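PDB 6GDR: DNA ligase from Alteromonas mediterranea, which catalyses the sealing of nicks in duplex DNA, as a minimal Lig E enzyme that probably works through adenylated enzyme and adenylated DNA intermediates. Local coordinates for residues L74-A77 against E82-A85; G37-W42 against R48-N53; G232-L237 against R259-V264. All coordinates share one frame; numbering follows the deposited sequence.

Contact 1: residues L74-A77 against E82-A85. With nucleotides of chain A.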
loop_
_atom_site.group_PDB
_atom_site.type_symbol
_atom_site.label_atom_id
_atom_site.label_comp_id
_atom_site.label_asym_id
_atom_site.label_seq_id
_atom_site.Cartn_x
_atom_site.Cartn_y
_atom_site.Cartn_z
ATOM N N LEU D 74 3.168 4.015 -9.112
ATOM C CA LEU D 74 3.602 5.384 -9.358
ATOM C C LEU D 74 4.108 5.984 -8.053
ATOM O O LEU D 74 3.355 6.097 -7.081
ATOM C CB LEU D 74 2.458 6.211 -9.937
ATOM C CG LEU D 74 1.943 5.743 -11.300
ATOM C CD1 LEU D 74 0.724 6.547 -11.714
ATOM C CD2 LEU D 74 3.032 5.847 -12.357
ATOM N N TRP D 75 5.381 6.373 -8.035
ATOM C CA TRP D 75 6.073 6.639 -6.784
ATOM C C TRP D 75 7.219 7.605 -7.041
ATOM O O TRP D 75 7.849 7.577 -8.101
ATOM C CB TRP D 75 6.583 5.325 -6.178
ATOM C CG TRP D 75 7.307 5.444 -4.873
ATOM C CD1 TRP D 75 6.757 5.673 -3.645
ATOM C CD2 TRP D 75 8.716 5.300 -4.661
ATOM N NE1 TRP D 75 7.739 5.693 -2.684
ATOM C CE2 TRP D 75 8.950 5.467 -3.282
ATOM C CE3 TRP D 75 9.803 5.054 -5.506
ATOM C CZ2 TRP D 75 10.227 5.395 -2.728
ATOM C CZ3 TRP D 75 11.071 4.986 -4.954
ATOM C CH2 TRP D 75 11.272 5.156 -3.578
ATOM N N ILE D 76 7.475 8.465 -6.054
ATOM C CA ILE D 76 8.553 9.445 -6.127
ATOM C C ILE D 76 9.651 9.032 -5.156
ATOM O O ILE D 76 10.761 8.677 -5.566
ATOM C CB ILE D 76 8.042 10.863 -5.805
ATOM C CG1 ILE D 76 6.944 11.274 -6.791
ATOM C CG2 ILE D 76 9.191 11.869 -5.841
ATOM C CD1 ILE D 76 6.150 12.487 -6.350
ATOM N N ALA D 77 9.343 9.083 -3.865
ATOM C CA ALA D 77 10.290 8.721 -2.819
ATOM C C ALA D 77 9.492 8.361 -1.572
ATOM O O ALA D 77 8.261 8.449 -1.553
ATOM C CB ALA D 77 11.279 9.858 -2.549
ATOM N N GLU D 82 0.919 11.567 -0.027
ATOM C CA GLU D 82 -0.080 12.614 -0.225
ATOM C C GLU D 82 0.241 13.447 -1.458
ATOM O O GLU D 82 -0.628 13.698 -2.302
ATOM C CB GLU D 82 -0.167 13.506 1.015
ATOM C CG GLU D 82 -0.775 12.831 2.239
ATOM C CD GLU D 82 0.270 12.333 3.218
ATOM O OE1 GLU D 82 1.400 12.025 2.784
ATOM O OE2 GLU D 82 -0.040 12.257 4.428
ATOM N N ARG D 83 1.496 13.880 -1.583
ATOM C CA ARG D 83 1.900 14.654 -2.752
ATOM C C ARG D 83 1.791 13.823 -4.024
ATOM O O ARG D 83 1.331 14.317 -5.060
ATOM C CB ARG D 83 3.325 15.173 -2.558
ATOM C CG ARG D 83 3.944 15.804 -3.790
ATOM C CD ARG D 83 5.103 16.712 -3.413
ATOM N NE ARG D 83 6.188 16.659 -4.390
ATOM C CZ ARG D 83 7.255 15.867 -4.302
ATOM N NH1 ARG D 83 7.406 15.043 -3.273
ATOM N NH2 ARG D 83 8.180 15.900 -5.251
ATOM N N THR D 84 2.209 12.556 -3.967
ATOM C CA THR D 84 2.110 11.688 -5.136
ATOM C C THR D 84 0.660 11.522 -5.571
ATOM O O THR D 84 0.341 11.613 -6.762
ATOM C CB THR D 84 2.738 10.324 -4.835
ATOM O OG1 THR D 84 4.123 10.492 -4.504
ATOM C CG2 THR D 84 2.620 9.393 -6.042
ATOM N N ALA D 85 -0.236 11.266 -4.616
ATOM C CA ALA D 85 -1.647 11.125 -4.948
ATOM C C ALA D 85 -2.230 12.413 -5.511
ATOM O O ALA D 85 -3.228 12.363 -6.239
ATOM C CB ALA D 85 -2.432 10.685 -3.711
ATOM P P DG A 14 -4.991 13.985 7.403
ATOM O OP1 DG A 14 -3.596 14.306 7.780
ATOM O OP2 DG A 14 -6.101 14.857 7.847
ATOM O "O5'" DG A 14 -5.077 13.866 5.810
ATOM C "C5'" DG A 14 -4.096 13.122 5.103
ATOM C "C4'" DG A 14 -4.350 13.166 3.608
ATOM O "O4'" DG A 14 -5.503 12.353 3.294
ATOM C "C3'" DG A 14 -4.642 14.562 3.043
ATOM O "O3'" DG A 14 -3.616 14.957 2.140
ATOM C "C2'" DG A 14 -6.006 14.426 2.353
ATOM C "C1'" DG A 14 -6.186 12.925 2.210
ATOM N N9 DG A 14 -7.577 12.484 2.252
ATOM C C8 DG A 14 -8.462 12.639 3.290
ATOM N N7 DG A 14 -9.642 12.138 3.047
ATOM C C5 DG A 14 -9.529 11.611 1.766
ATOM C C6 DG A 14 -10.486 10.941 0.968
ATOM O O6 DG A 14 -11.662 10.669 1.245
ATOM N N1 DG A 14 -9.962 10.574 -0.268
ATOM C C2 DG A 14 -8.676 10.824 -0.682
ATOM N N2 DG A 14 -8.353 10.392 -1.909
ATOM N N3 DG A 14 -7.768 11.451 0.056
ATOM C C4 DG A 14 -8.264 11.816 1.263
HETATM O O HOH W 1 5.972 8.779 -3.907
#
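I76 lays its side chain over T84 and runs its tip on to R83. With CG1 anti to the carbonyl carbon (chi1 -59°) and CD1 continuing in an extended line (chi2 165°), the branch projects from the end of strand 70-75 to helix 81-89. I76 CD1 comes within 3.4 Å of T84 OG1, and the two side chains slide past each other in opposite directions. The same methyl, I76 CD1, sits about 4.0 Å above one face of the R83 guanidinium, toward its rim, and the two chains cross nearly at right angles. A long, branched aliphatic residue suits this seam because one methyl can serve both neighbours.

T84 packs with its methyl and bonds with its hydroxyl. Its CG2, anti to the backbone N (chi1 -60°), packs 3.5 Å from L74 O, while OG1 is hydrogen-bonded to Q80 O one turn earlier in the chain. T84 OG1 also accepts a hydrogen bond from a water at 2.6 Å, and that water accepts one from I76 N, likewise at 2.6 Å. A weak bond of 3.3 Å from the same water to A77 O completes the bridge, so the backbone that leaves the strand is tied to the helix through solvent. At the start of residues 82-85, E82 CG packs 3.5 Å from O3' of DG14 of chain A.

Helix 81-89 thus packs beside the end of strand 70-75 in the nucleotidyltransferase domain; L74 directly follows E73 of the AMP pocket, in what is probably ligase motif III.

Contact 2: residues G37-W42 against R48-N53. With AMP (adenosine monophosphate), chain G; nucleotides of chain B.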
loop_
_atom_site.group_PDB
_atom_site.type_symbol
_atom_site.label_atom_id
_atom_site.label_comp_id
_atom_site.label_asym_id
_atom_site.label_seq_id
_atom_site.Cartn_x
_atom_site.Cartn_y
_atom_site.Cartn_z
ATOM N N GLY D 37 2.934 4.454 -2.884
ATOM C CA GLY D 37 2.563 5.230 -4.045
ATOM C C GLY D 37 1.131 4.947 -4.463
ATOM O O GLY D 37 0.260 4.654 -3.640
ATOM N N ILE D 38 0.900 5.044 -5.770
ATOM C CA ILE D 38 -0.396 4.762 -6.375
ATOM C C ILE D 38 -0.227 3.581 -7.318
ATOM O O ILE D 38 0.649 3.599 -8.192
ATOM C CB ILE D 38 -0.952 5.982 -7.134
ATOM C CG1 ILE D 38 -1.127 7.181 -6.193
ATOM C CG2 ILE D 38 -2.271 5.632 -7.819
ATOM C CD1 ILE D 38 -2.210 7.008 -5.141
ATOM N N ARG D 39 -1.064 2.563 -7.147
ATOM C CA ARG D 39 -1.038 1.421 -8.049
ATOM C C ARG D 39 -1.580 1.825 -9.413
ATOM O O ARG D 39 -2.569 2.557 -9.516
ATOM C CB ARG D 39 -1.865 0.267 -7.485
ATOM C CG ARG D 39 -1.717 -1.032 -8.264
ATOM C CD ARG D 39 -2.736 -2.070 -7.824
ATOM N NE ARG D 39 -2.240 -3.431 -8.004
ATOM C CZ ARG D 39 -2.203 -4.071 -9.169
ATOM N NH1 ARG D 39 -2.631 -3.478 -10.279
ATOM N NH2 ARG D 39 -1.732 -5.308 -9.226
ATOM N N ALA D 40 -0.927 1.341 -10.466
ATOM C CA ALA D 40 -1.331 1.672 -11.824
ATOM C C ALA D 40 -1.013 0.504 -12.742
ATOM O O ALA D 40 0.063 -0.095 -12.649
ATOM C CB ALA D 40 -0.632 2.940 -12.325
ATOM N N ARG D 41 -1.954 0.188 -13.626
ATOM C CA ARG D 41 -1.765 -0.832 -14.647
ATOM C C ARG D 41 -1.492 -0.158 -15.985
ATOM O O ARG D 41 -2.233 0.742 -16.396
ATOM C CB ARG D 41 -2.992 -1.739 -14.750
ATOM C CG ARG D 41 -3.083 -2.504 -16.061
ATOM C CD ARG D 41 -4.018 -3.692 -15.944
ATOM N NE ARG D 41 -3.463 -4.734 -15.086
ATOM C CZ ARG D 41 -4.121 -5.825 -14.707
ATOM N NH1 ARG D 41 -5.371 -6.027 -15.104
ATOM N NH2 ARG D 41 -3.529 -6.716 -13.924
ATOM N N TRP D 42 -0.429 -0.592 -16.655
ATOM C CA TRP D 42 -0.064 -0.065 -17.963
ATOM C C TRP D 42 -0.714 -0.922 -19.042
ATOM O O TRP D 42 -0.403 -2.110 -19.169
ATOM C CB TRP D 42 1.455 -0.042 -18.127
ATOM C CG TRP D 42 1.911 0.379 -19.492
ATOM C CD1 TRP D 42 2.734 -0.316 -20.332
ATOM C CD2 TRP D 42 1.568 1.588 -20.178
ATOM N NE1 TRP D 42 2.926 0.389 -21.495
ATOM C CE2 TRP D 42 2.220 1.561 -21.426
ATOM C CE3 TRP D 42 0.772 2.693 -19.857
ATOM C CZ2 TRP D 42 2.102 2.594 -22.353
ATOM C CZ3 TRP D 42 0.657 3.717 -20.780
ATOM C CH2 TRP D 42 1.317 3.660 -22.012
ATOM N N ARG D 48 -4.051 3.120 -15.744
ATOM C CA ARG D 48 -5.319 3.070 -15.032
ATOM C C ARG D 48 -5.086 2.595 -13.605
ATOM O O ARG D 48 -4.166 1.818 -13.335
ATOM C CB ARG D 48 -6.325 2.157 -15.741
ATOM C CG ARG D 48 -6.750 2.672 -17.104
ATOM C CD ARG D 48 -7.970 1.940 -17.624
ATOM N NE ARG D 48 -8.506 2.569 -18.830
ATOM C CZ ARG D 48 -9.402 3.554 -18.838
ATOM N NH1 ARG D 48 -9.882 4.044 -17.703
ATOM N NH2 ARG D 48 -9.819 4.054 -19.993
ATOM N N THR D 49 -5.941 3.064 -12.700
ATOM C CA THR D 49 -5.801 2.785 -11.280
ATOM C C THR D 49 -6.277 1.369 -10.958
ATOM O O THR D 49 -6.643 0.586 -11.839
ATOM C CB THR D 49 -6.585 3.807 -10.460
ATOM O OG1 THR D 49 -7.987 3.656 -10.718
ATOM C CG2 THR D 49 -6.163 5.225 -10.814
ATOM N N ARG D 50 -6.276 1.040 -9.664
ATOM C CA ARG D 50 -6.709 -0.282 -9.224
ATOM C C ARG D 50 -8.096 -0.615 -9.756
ATOM O O ARG D 50 -8.360 -1.752 -10.164
ATOM C CB ARG D 50 -6.700 -0.353 -7.696
ATOM C CG ARG D 50 -7.063 -1.722 -7.128
ATOM C CD ARG D 50 -7.338 -1.647 -5.636
ATOM N NE ARG D 50 -6.268 -0.965 -4.913
ATOM C CZ ARG D 50 -5.137 -1.540 -4.515
ATOM N NH1 ARG D 50 -4.909 -2.822 -4.767
ATOM N NH2 ARG D 50 -4.228 -0.828 -3.865
ATOM N N ASN D 51 -8.999 0.365 -9.755
ATOM C CA ASN D 51 -10.378 0.166 -10.180
ATOM C C ASN D 51 -10.647 0.788 -11.547
ATOM O O ASN D 51 -11.779 1.166 -11.855
ATOM C CB ASN D 51 -11.336 0.722 -9.130
ATOM C CG ASN D 51 -11.240 -0.021 -7.811
ATOM O OD1 ASN D 51 -11.079 -1.242 -7.785
ATOM N ND2 ASN D 51 -11.330 0.713 -6.707
ATOM N N ASN D 52 -9.603 0.912 -12.369
ATOM C CA ASN D 52 -9.737 1.212 -13.792
ATOM C C ASN D 52 -10.220 2.637 -14.052
ATOM O O ASN D 52 -10.875 2.901 -15.062
ATOM C CB ASN D 52 -10.666 0.208 -14.480
ATOM C CG ASN D 52 -10.168 -1.219 -14.362
ATOM O OD1 ASN D 52 -10.881 -2.102 -13.886
ATOM N ND2 ASN D 52 -8.933 -1.450 -14.796
ATOM N N ASN D 53 -9.903 3.567 -13.156
ATOM C CA ASN D 53 -10.061 4.982 -13.456
ATOM C C ASN D 53 -8.851 5.448 -14.253
ATOM O O ASN D 53 -7.708 5.158 -13.885
ATOM C CB ASN D 53 -10.203 5.796 -12.171
ATOM C CG ASN D 53 -11.427 5.406 -11.367
ATOM O OD1 ASN D 53 -11.894 4.269 -11.436
ATOM N ND2 ASN D 53 -11.954 6.351 -10.599
HETATM P P AMP G . -2.397 -2.869 0.202
HETATM O O1P AMP G . -1.283 -1.848 0.193
HETATM O O2P AMP G . -2.757 -3.544 1.504
HETATM O "O5'" AMP G . -2.031 -4.009 -0.873
HETATM C "C5'" AMP G . -0.728 -4.033 -1.450
HETATM C "C4'" AMP G . -0.608 -2.944 -2.514
HETATM O "O4'" AMP G . 0.681 -2.327 -2.436
HETATM C "C3'" AMP G . -0.786 -3.439 -3.939
HETATM O "O3'" AMP G . -2.011 -2.932 -4.479
HETATM C "C2'" AMP G . 0.412 -2.917 -4.707
HETATM O "O2'" AMP G . 0.011 -2.187 -5.868
HETATM C "C1'" AMP G . 1.151 -1.994 -3.745
HETATM N N9 AMP G . 2.638 -2.075 -3.763
HETATM C C8 AMP G . 3.422 -1.020 -3.469
HETATM N N7 AMP G . 4.736 -1.346 -3.552
HETATM C C5 AMP G . 4.807 -2.637 -3.910
HETATM C C6 AMP G . 5.898 -3.603 -4.171
HETATM N N6 AMP G . 7.188 -3.224 -4.058
HETATM N N1 AMP G . 5.562 -4.861 -4.520
HETATM C C2 AMP G . 4.276 -5.245 -4.633
HETATM N N3 AMP G . 3.239 -4.415 -4.407
HETATM C C4 AMP G . 3.427 -3.121 -4.053
ATOM P P DC B 9 -9.551 3.927 -6.946
ATOM O OP1 DC B 9 -9.000 3.153 -8.114
ATOM O OP2 DC B 9 -10.133 3.011 -5.905
ATOM O "O5'" DC B 9 -8.460 4.868 -6.319
ATOM C "C5'" DC B 9 -7.104 4.613 -6.602
ATOM C "C4'" DC B 9 -6.243 5.603 -5.813
ATOM O "O4'" DC B 9 -6.954 6.566 -5.336
ATOM C "C3'" DC B 9 -5.654 4.880 -4.553
ATOM O "O3'" DC B 9 -4.503 4.304 -4.878
ATOM C "C2'" DC B 9 -5.464 6.026 -3.542
ATOM C "C1'" DC B 9 -6.466 6.840 -3.797
ATOM N N1 DC B 9 -7.524 6.600 -2.919
ATOM C C2 DC B 9 -7.553 7.257 -1.624
ATOM O O2 DC B 9 -6.656 8.015 -1.303
ATOM N N3 DC B 9 -8.664 7.005 -0.703
ATOM C C4 DC B 9 -9.713 6.127 -1.056
ATOM N N4 DC B 9 -10.774 5.901 -0.151
ATOM C C5 DC B 9 -9.690 5.456 -2.369
ATOM C C6 DC B 9 -8.584 5.705 -3.287
ATOM P P DC B 10 -4.209 2.784 -4.448
ATOM O OP1 DC B 10 -3.007 2.347 -5.192
ATOM O OP2 DC B 10 -5.468 2.015 -4.575
ATOM O "O5'" DC B 10 -3.836 2.901 -2.897
ATOM C "C5'" DC B 10 -2.697 3.655 -2.515
ATOM C "C4'" DC B 10 -2.730 4.005 -1.040
ATOM O "O4'" DC B 10 -3.903 4.801 -0.743
ATOM C "C3'" DC B 10 -2.831 2.827 -0.093
ATOM O "O3'" DC B 10 -1.559 2.221 0.113
ATOM C "C2'" DC B 10 -3.378 3.487 1.167
ATOM C "C1'" DC B 10 -4.273 4.604 0.616
ATOM N N1 DC B 10 -5.726 4.281 0.681
ATOM C C2 DC B 10 -6.467 4.648 1.810
ATOM O O2 DC B 10 -5.905 5.249 2.733
ATOM N N3 DC B 10 -7.785 4.338 1.858
ATOM C C4 DC B 10 -8.356 3.689 0.843
ATOM N N4 DC B 10 -9.658 3.405 0.938
ATOM C C5 DC B 10 -7.616 3.302 -0.313
ATOM C C6 DC B 10 -6.317 3.614 -0.350
HETATM O O HOH W 2 -4.789 2.893 -7.666
#
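The edge strand pair of the nucleotidyltransferase domain, joined at R41 and R48, runs straight into a type I turn, T49 to N52, that faces the AMP pocket and the DNA. R41 and R48 form an antiparallel hydrogen-bonded pair: R41 N gives a nearly straight bond to R48 O (2.8 Å, 167°), and R48 N returns a longer one to R41 O. Next to this pair A40 CA approaches R48 O to 3.2 Å in a CA-H...O contact.

Farther along, the extended aliphatic chain of R39 lies over the R50 guanidinium, R39 CD touching one face 3.8 Å from R50 NH1. That flat group is thereby backed by carbon while its edge faces oxygen: R50 NH1 bonds to O3' of AMP at 2.9 Å, and NE and NH2 both bond to OP2 of DC10 of chain B. R39 N donates to OP1 of the same phosphate at 2.8 Å. T49, its OG1 set between backbone N and carbonyl carbon (chi1 66°), gives a 2.8 Å bond from OG1 to OP1 of DC9 of chain B and accepts one from N53 N, which fixes the hydroxyl.

DC9 and DC10 are consecutive nucleotides of one strand, so T49 and R50 hold successive phosphates. Two arginines around nucleotide and phosphate probably offset the negative charge gathered there, and R50 links ribose to DNA in a single planar group.

Contact 3: residues G232-L237 against R259-V264. Unlike the reference sequence in segment 259-264: R259 (reference Gln), V264 (reference Ile). With nucleotides of chain A.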
loop_
_atom_site.group_PDB
_atom_site.type_symbol
_atom_site.label_atom_id
_atom_site.label_comp_id
_atom_site.label_asym_id
_atom_site.label_seq_id
_atom_site.Cartn_x
_atom_site.Cartn_y
_atom_site.Cartn_z
ATOM N N GLY D 232 -28.513 3.938 14.586
ATOM C CA GLY D 232 -28.756 3.906 16.015
ATOM C C GLY D 232 -27.615 3.330 16.819
ATOM O O GLY D 232 -27.812 2.942 17.973
ATOM N N MET D 233 -26.420 3.257 16.236
ATOM C CA MET D 233 -25.236 2.738 16.903
ATOM C C MET D 233 -24.085 3.712 16.689
ATOM O O MET D 233 -24.170 4.643 15.885
ATOM C CB MET D 233 -24.864 1.345 16.375
ATOM C CG MET D 233 -25.942 0.293 16.586
ATOM S SD MET D 233 -25.723 -1.161 15.541
ATOM C CE MET D 233 -24.088 -1.701 16.031
ATOM N N MET D 234 -22.998 3.487 17.421
ATOM C CA MET D 234 -21.832 4.352 17.323
ATOM C C MET D 234 -21.049 4.029 16.056
ATOM O O MET D 234 -20.704 2.870 15.806
ATOM C CB MET D 234 -20.942 4.189 18.553
ATOM C CG MET D 234 -19.722 5.105 18.567
ATOM S SD MET D 234 -18.340 4.496 17.578
ATOM C CE MET D 234 -17.841 3.064 18.535
ATOM N N GLY D 235 -20.765 5.059 15.264
ATOM C CA GLY D 235 -19.994 4.893 14.049
ATOM C C GLY D 235 -18.516 5.151 14.258
ATOM O O GLY D 235 -17.672 4.387 13.780
ATOM N N SER D 236 -18.190 6.227 14.974
ATOM C CA SER D 236 -16.802 6.576 15.233
ATOM C C SER D 236 -16.718 7.357 16.536
ATOM O O SER D 236 -17.728 7.781 17.101
ATOM C CB SER D 236 -16.206 7.386 14.077
ATOM O OG SER D 236 -16.909 8.603 13.893
ATOM N N LEU D 237 -15.485 7.544 17.004
ATOM C CA LEU D 237 -15.201 8.273 18.232
ATOM C C LEU D 237 -14.169 9.348 17.938
ATOM O O LEU D 237 -13.135 9.067 17.324
ATOM C CB LEU D 237 -14.678 7.338 19.327
ATOM C CG LEU D 237 -15.539 6.125 19.678
ATOM C CD1 LEU D 237 -14.799 5.233 20.659
ATOM C CD2 LEU D 237 -16.877 6.558 20.251
ATOM N N ARG D 259 -22.702 -0.795 20.403
ATOM C CA ARG D 259 -23.794 -0.565 21.339
ATOM C C ARG D 259 -23.206 -0.398 22.735
ATOM O O ARG D 259 -22.493 -1.282 23.222
ATOM C CB ARG D 259 -24.785 -1.725 21.296
ATOM C CG ARG D 259 -25.416 -1.950 19.928
ATOM C CD ARG D 259 -26.318 -3.176 19.923
ATOM N NE ARG D 259 -25.576 -4.412 19.679
ATOM C CZ ARG D 259 -25.414 -4.984 18.488
ATOM N NH1 ARG D 259 -24.718 -6.108 18.383
ATOM N NH2 ARG D 259 -25.941 -4.443 17.398
ATOM N N ALA D 260 -23.489 0.733 23.372
ATOM C CA ALA D 260 -22.840 1.075 24.631
ATOM C C ALA D 260 -21.335 1.166 24.402
ATOM O O ALA D 260 -20.578 0.298 24.859
ATOM C CB ALA D 260 -23.166 0.049 25.721
ATOM N N PRO D 261 -20.869 2.193 23.698
ATOM C CA PRO D 261 -19.441 2.304 23.393
ATOM C C PRO D 261 -18.676 2.932 24.542
ATOM O O PRO D 261 -19.270 3.299 25.569
ATOM C CB PRO D 261 -19.425 3.209 22.153
ATOM C CG PRO D 261 -20.609 4.092 22.349
ATOM C CD PRO D 261 -21.655 3.250 23.038
ATOM N N PRO D 262 -17.358 3.071 24.413
ATOM C CA PRO D 262 -16.582 3.777 25.444
ATOM C C PRO D 262 -17.131 5.175 25.679
ATOM O O PRO D 262 -17.219 5.992 24.760
ATOM C CB PRO D 262 -15.167 3.808 24.856
ATOM C CG PRO D 262 -15.115 2.633 23.941
ATOM C CD PRO D 262 -16.492 2.502 23.364
ATOM N N ALA D 263 -17.499 5.448 26.927
ATOM C CA ALA D 263 -18.093 6.730 27.273
ATOM C C ALA D 263 -17.089 7.860 27.083
ATOM O O ALA D 263 -15.873 7.664 27.158
ATOM C CB ALA D 263 -18.592 6.715 28.717
ATOM N N VAL D 264 -17.616 9.063 26.841
ATOM C CA VAL D 264 -16.759 10.229 26.673
ATOM C C VAL D 264 -15.946 10.441 27.942
ATOM O O VAL D 264 -16.436 10.240 29.060
ATOM C CB VAL D 264 -17.596 11.473 26.331
ATOM C CG1 VAL D 264 -16.695 12.692 26.148
ATOM C CG2 VAL D 264 -18.422 11.230 25.075
ATOM P P DG A 11 -20.533 4.115 8.899
ATOM O OP1 DG A 11 -21.329 4.751 9.974
ATOM O OP2 DG A 11 -20.784 4.478 7.486
ATOM O "O5'" DG A 11 -18.980 4.348 9.198
ATOM C "C5'" DG A 11 -18.459 4.052 10.485
ATOM C "C4'" DG A 11 -16.942 4.136 10.498
ATOM O "O4'" DG A 11 -16.381 3.003 9.794
ATOM C "C3'" DG A 11 -16.351 5.343 9.793
ATOM O "O3'" DG A 11 -16.349 6.486 10.635
ATOM C "C2'" DG A 11 -14.943 4.868 9.460
ATOM C "C1'" DG A 11 -15.112 3.360 9.261
ATOM N N9 DG A 11 -15.053 2.955 7.861
ATOM C C8 DG A 11 -16.109 2.775 7.001
ATOM N N7 DG A 11 -15.745 2.417 5.800
ATOM C C5 DG A 11 -14.358 2.360 5.868
ATOM C C6 DG A 11 -13.408 2.030 4.873
ATOM O O6 DG A 11 -13.610 1.708 3.693
ATOM N N1 DG A 11 -12.104 2.097 5.364
ATOM C C2 DG A 11 -11.766 2.440 6.651
ATOM N N2 DG A 11 -10.458 2.451 6.941
ATOM N N3 DG A 11 -12.646 2.753 7.590
ATOM C C4 DG A 11 -13.918 2.693 7.129
#
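M234 starts with CG anti to the backbone N (chi1 -177°), then bends twice (chi2 -81°, chi3 -69°), bringing its CE methyl back to P261 in the OB-fold domain. The approach is oblique: M234 CB lies 3.8 Å from P261 CG, and M234 CE curls round to 4.0 Å from P261 CB. A flexible methionine can bend to follow the CB-CG side of the rigid proline ring, and the prolines suit a segment that follows strand 234-240 in much the same direction without pairing with it.

On either side of M234 along the chain the seam continues. M233 and R259 lie side by side, pointing the same way, and the bent M233 chain sets M233 CE 3.6 Å and SD 3.8 Å from R259 NH2, so the sulfur end accompanies the arginine at the surface. L237 meets P262 at about a right angle, L237 CD1 to P262 CG 4.2 Å; it and M234 also touch F253, which extends the apolar patch.

Between M234 and L237, G235 and S236 both face F224 in a classic beta bulge, while R258 NH1 bonds to the carbonyls of M234 and G235. The bulge side of the strand turns to DNA. G235, with no side chain, suits a place where the backbone runs close to OP1 of DG11 of chain A. S236 OG is hydrogen-bonded to a DNA phosphate, and S236 CB packs 3.6 Å from O3' of DG11 of chain A.

Overall arrangement
Along the chain the contacts follow in series: contact 2 closes before contact 1 opens, and contact 3 comes last. Contacts 1 and 2 belong to the nucleotidyltransferase domain, their centres about 13 Å apart, and share one mixed sheet in which strands 38-42 and 70-75 are neighbours. They touch directly, with L74 N probably hydrogen-bonded to I38 O and A85 CB packed on I38 CD1, so helix 81-89 rests on the strand that carries R39. Contact 3 lies in the OB-fold domain, its centre about 36 Å from each of the others. All three contacts touch DNA, consistent with two domains holding one duplex between them.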